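NEDD8-conjugating enzyme UBC12 (Saccharomyces cerevisiae, PDB 3O2U) accepts the ubiquitin-like protein Rub1 from its E1 enzyme as a thioester and catalyses its covalent attachment to other proteins, chiefly the cullin Cdc53. Local coordinates at residues G75-G80 with I105-I110. Numbering follows the deposited sequence.
Sequences GYYNYG and IFHPNI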
ATOM      1  N   GLY A  75      -2.434  11.471  17.355  1.00 23.63           N
ATOM      2  CA  GLY A  75      -2.785  10.093  17.661  1.00 21.16           C
ATOM      3  C   GLY A  75      -1.675   9.231  18.262  1.00 25.34           C
ATOM      4  O   GLY A  75      -0.575   9.702  18.563  1.00 23.98           O
ATOM      5  N   TYR A  76      -1.966   7.943  18.423  1.00 24.35           N
ATOM      6  CA  TYR A  76      -1.048   7.017  19.079  1.00 24.14           C
ATOM      7  C   TYR A  76       0.333   6.938  18.432  1.00 23.92           C
ATOM      8  O   TYR A  76       1.345   6.747  19.115  1.00 20.52           O
ATOM      9  CB  TYR A  76      -1.653   5.628  19.074  1.00 26.48           C
ATOM     10  CG  TYR A  76      -2.869   5.482  19.945  1.00 29.99           C
ATOM     11  CD1 TYR A  76      -2.792   5.719  21.309  1.00 30.32           C
ATOM     12  CD2 TYR A  76      -4.090   5.086  19.407  1.00 23.27           C
ATOM     13  CE1 TYR A  76      -3.890   5.569  22.122  1.00 35.83           C
ATOM     14  CE2 TYR A  76      -5.199   4.925  20.215  1.00 35.67           C
ATOM     15  CZ  TYR A  76      -5.091   5.171  21.575  1.00 40.61           C
ATOM     16  OH  TYR A  76      -6.188   5.023  22.391  1.00 46.95           O
ATOM     17  N   TYR A  77       0.354   7.062  17.111  1.00 22.02           N
ATOM     18  CA  TYR A  77       1.559   6.849  16.321  1.00 21.61           C
ATOM     19  C   TYR A  77       2.164   8.174  15.908  1.00 22.68           C
ATOM     20  O   TYR A  77       2.986   8.224  15.004  1.00 19.47           O
ATOM     21  CB  TYR A  77       1.221   6.011  15.072  1.00 22.29           C
ATOM     22  CG  TYR A  77       0.634   4.665  15.421  1.00 21.14           C
ATOM     23  CD1 TYR A  77       1.454   3.554  15.594  1.00 21.69           C
ATOM     24  CD2 TYR A  77      -0.731   4.511  15.630  1.00 17.11           C
ATOM     25  CE1 TYR A  77       0.928   2.324  15.935  1.00 21.33           C
ATOM     26  CE2 TYR A  77      -1.270   3.290  15.978  1.00 17.99           C
ATOM     27  CZ  TYR A  77      -0.431   2.201  16.139  1.00 22.80           C
ATOM     28  OH  TYR A  77      -0.955   0.975  16.469  1.00 22.12           O
ATOM     29  N   ASN A  78       1.748   9.252  16.572  1.00 22.06           N
ATOM     30  CA  ASN A  78       2.250  10.576  16.247  1.00 22.60           C
ATOM     31  C   ASN A  78       3.764  10.604  16.079  1.00 25.03           C
ATOM     32  O   ASN A  78       4.516  10.088  16.914  1.00 24.31           O
ATOM     33  CB  ASN A  78       1.775  11.629  17.263  1.00 25.13           C
ATOM     34  CG  ASN A  78       2.376  11.429  18.639  1.00 26.44           C
ATOM     35  OD1 ASN A  78       3.457  11.913  18.920  1.00 32.47           O
ATOM     36  ND2 ASN A  78       1.680  10.700  19.493  1.00 31.04           N
ATOM     37  N   TYR A  79       4.188  11.190  14.963  1.00 24.70           N
ATOM     38  CA  TYR A  79       5.597  11.386  14.617  1.00 21.47           C
ATOM     39  C   TYR A  79       6.428  10.121  14.329  1.00 25.73           C
ATOM     40  O   TYR A  79       7.642  10.199  14.109  1.00 26.30           O
ATOM     41  CB  TYR A  79       6.255  12.311  15.638  1.00 25.78           C
ATOM     42  CG  TYR A  79       5.586  13.660  15.581  1.00 25.18           C
ATOM     43  CD1 TYR A  79       5.959  14.587  14.627  1.00 23.77           C
ATOM     44  CD2 TYR A  79       4.531  13.975  16.429  1.00 27.94           C
ATOM     45  CE1 TYR A  79       5.343  15.807  14.536  1.00 24.24           C
ATOM     46  CE2 TYR A  79       3.901  15.214  16.351  1.00 30.04           C
ATOM     47  CZ  TYR A  79       4.313  16.121  15.391  1.00 29.22           C
ATOM     48  OH  TYR A  79       3.710  17.351  15.282  1.00 33.68           O
ATOM     49  N   GLY A  80       5.774   8.966  14.309  1.00 20.57           N
ATOM     50  CA  GLY A  80       6.408   7.764  13.780  1.00 23.25           C
ATOM     51  C   GLY A  80       6.278   7.735  12.262  1.00 22.24           C
ATOM     52  O   GLY A  80       5.305   8.244  11.718  1.00 20.82           O
ATOM     53  N   ILE A 105       5.503  -3.077  12.984  1.00 22.98           N
ATOM     54  CA  ILE A 105       4.851  -2.116  13.871  1.00 23.72           C
ATOM     55  C   ILE A 105       3.725  -2.750  14.692  1.00 25.66           C
ATOM     56  O   ILE A 105       3.119  -3.743  14.288  1.00 22.38           O
ATOM     57  CB  ILE A 105       4.355  -0.851  13.121  1.00 28.38           C
ATOM     58  CG1 ILE A 105       3.168  -1.172  12.232  1.00 26.87           C
ATOM     59  CG2 ILE A 105       5.483  -0.209  12.279  1.00 26.23           C
ATOM     60  CD1 ILE A 105       2.263   0.021  12.054  1.00 28.58           C
ATOM     61  N   PHE A 106       3.458  -2.158  15.850  1.00 23.37           N
ATOM     62  CA  PHE A 106       2.438  -2.668  16.758  1.00 25.52           C
ATOM     63  C   PHE A 106       1.101  -2.023  16.408  1.00 24.09           C
ATOM     64  O   PHE A 106       0.808  -0.921  16.849  1.00 21.44           O
ATOM     65  CB  PHE A 106       2.818  -2.315  18.190  1.00 24.57           C
ATOM     66  CG  PHE A 106       2.052  -3.071  19.226  1.00 22.91           C
ATOM     67  CD1 PHE A 106       2.188  -4.449  19.338  1.00 24.20           C
ATOM     68  CD2 PHE A 106       1.219  -2.403  20.112  1.00 25.30           C
ATOM     69  CE1 PHE A 106       1.497  -5.148  20.303  1.00 26.17           C
ATOM     70  CE2 PHE A 106       0.519  -3.102  21.080  1.00 23.04           C
ATOM     71  CZ  PHE A 106       0.656  -4.469  21.175  1.00 24.55           C
ATOM     72  N   HIS A 107       0.312  -2.700  15.585  1.00 20.11           N
ATOM     73  CA  HIS A 107      -0.962  -2.150  15.137  1.00 22.04           C
ATOM     74  C   HIS A 107      -1.938  -3.299  14.891  1.00 21.76           C
ATOM     75  O   HIS A 107      -1.575  -4.308  14.290  1.00 22.29           O
ATOM     76  CB  HIS A 107      -0.756  -1.340  13.854  1.00 22.02           C
ATOM     77  CG  HIS A 107      -1.986  -0.624  13.395  1.00 19.60           C
ATOM     78  ND1 HIS A 107      -2.128   0.740  13.487  1.00 22.64           N
ATOM     79  CD2 HIS A 107      -3.138  -1.091  12.860  1.00 18.40           C
ATOM     80  CE1 HIS A 107      -3.311   1.092  13.009  1.00 17.94           C
ATOM     81  NE2 HIS A 107      -3.945  -0.004  12.636  1.00 19.91           N
ATOM     82  N   PRO A 108      -3.178  -3.159  15.370  1.00 23.81           N
ATOM     83  CA  PRO A 108      -4.133  -4.271  15.268  1.00 27.80           C
ATOM     84  C   PRO A 108      -4.357  -4.717  13.822  1.00 29.75           C
ATOM     85  O   PRO A 108      -4.618  -5.897  13.586  1.00 30.34           O
ATOM     86  CB  PRO A 108      -5.430  -3.691  15.844  1.00 25.85           C
ATOM     87  CG  PRO A 108      -5.218  -2.222  15.936  1.00 27.71           C
ATOM     88  CD  PRO A 108      -3.753  -1.978  16.030  1.00 24.52           C
ATOM     89  N   ASN A 109      -4.214  -3.801  12.866  1.00 23.81           N
ATOM     90  CA  ASN A 109      -4.610  -4.102  11.493  1.00 28.34           C
ATOM     91  C   ASN A 109      -3.446  -4.470  10.550  1.00 28.84           C
ATOM     92  O   ASN A 109      -3.642  -4.662   9.348  1.00 29.01           O
ATOM     93  CB  ASN A 109      -5.477  -2.961  10.942  1.00 26.82           C
ATOM     94  CG  ASN A 109      -6.583  -2.546  11.921  1.00 31.48           C
ATOM     95  OD1 ASN A 109      -6.719  -1.367  12.275  1.00 34.72           O
ATOM     96  ND2 ASN A 109      -7.377  -3.515  12.360  1.00 30.96           N
ATOM     97  N   ILE A 110      -2.246  -4.620  11.112  1.00 23.40           N
ATOM     98  CA  ILE A 110      -1.058  -4.984  10.334  1.00 21.10           C
ATOM     99  C   ILE A 110      -0.334  -6.146  11.014  1.00 24.08           C
ATOM    100  O   ILE A 110      -0.091  -6.097  12.218  1.00 23.82           O
ATOM    101  CB  ILE A 110      -0.100  -3.771  10.181  1.00 22.20           C
ATOM    102  CG1 ILE A 110      -0.892  -2.559   9.689  1.00 21.43           C
ATOM    103  CG2 ILE A 110       1.068  -4.110   9.227  1.00 18.75           C
ATOM    104  CD1 ILE A 110      -0.151  -1.259   9.755  1.00 22.85           C
TER
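Tyr77 OH donates a short hydrogen bond of 2.6 Å to Phe106 O, and this bond ties two loops of the E2 (UBC) fold together: the loop between strands 65-70 and 82-87, and the segment carrying the His-Pro-Asn (HPN) motif of ubiquitin-conjugating enzymes, here His107, Pro108 and Asn109. The carbonyl oxygen lies in the plane of the tyrosine ring, at its edge, and receives the hydroxyl on a lone pair at a C=O...O angle of 140°. It takes a long side chain to make this reach: the nearest CA atoms, those of Tyr77 and His107, are 9.4 Å apart. With CG anti to the carbonyl carbon (chi1 -59°), the phenol extends across to the other loop. There its hydroxyl comes 3.2 Å from His107 ND1, and the two rings meet obliquely. Phe142 of helix 131-143 packs edge-to-face with both rings, and Phe166 and Val170 of helix 163-174 also touch Tyr77, so the phenol is buried. A phenylalanine here would keep much of that packing but would probably leave Phe106 O without its hydroxyl donor at this buried contact. The His107 side chain lies about 8 Å from that of Cys117, the predicted thioester-forming cysteine, and Asn109 joins Cys117 through a backbone hydrogen bond. Within the motif, Pro108 CD sits 3.2 Å above one face of the His107 imidazole, toward its rim. At the far side of the imidazole, His107 NE2 gives a bent hydrogen bond of 3.1 Å to Asn109 OD1, with an N-H...O angle of 140°.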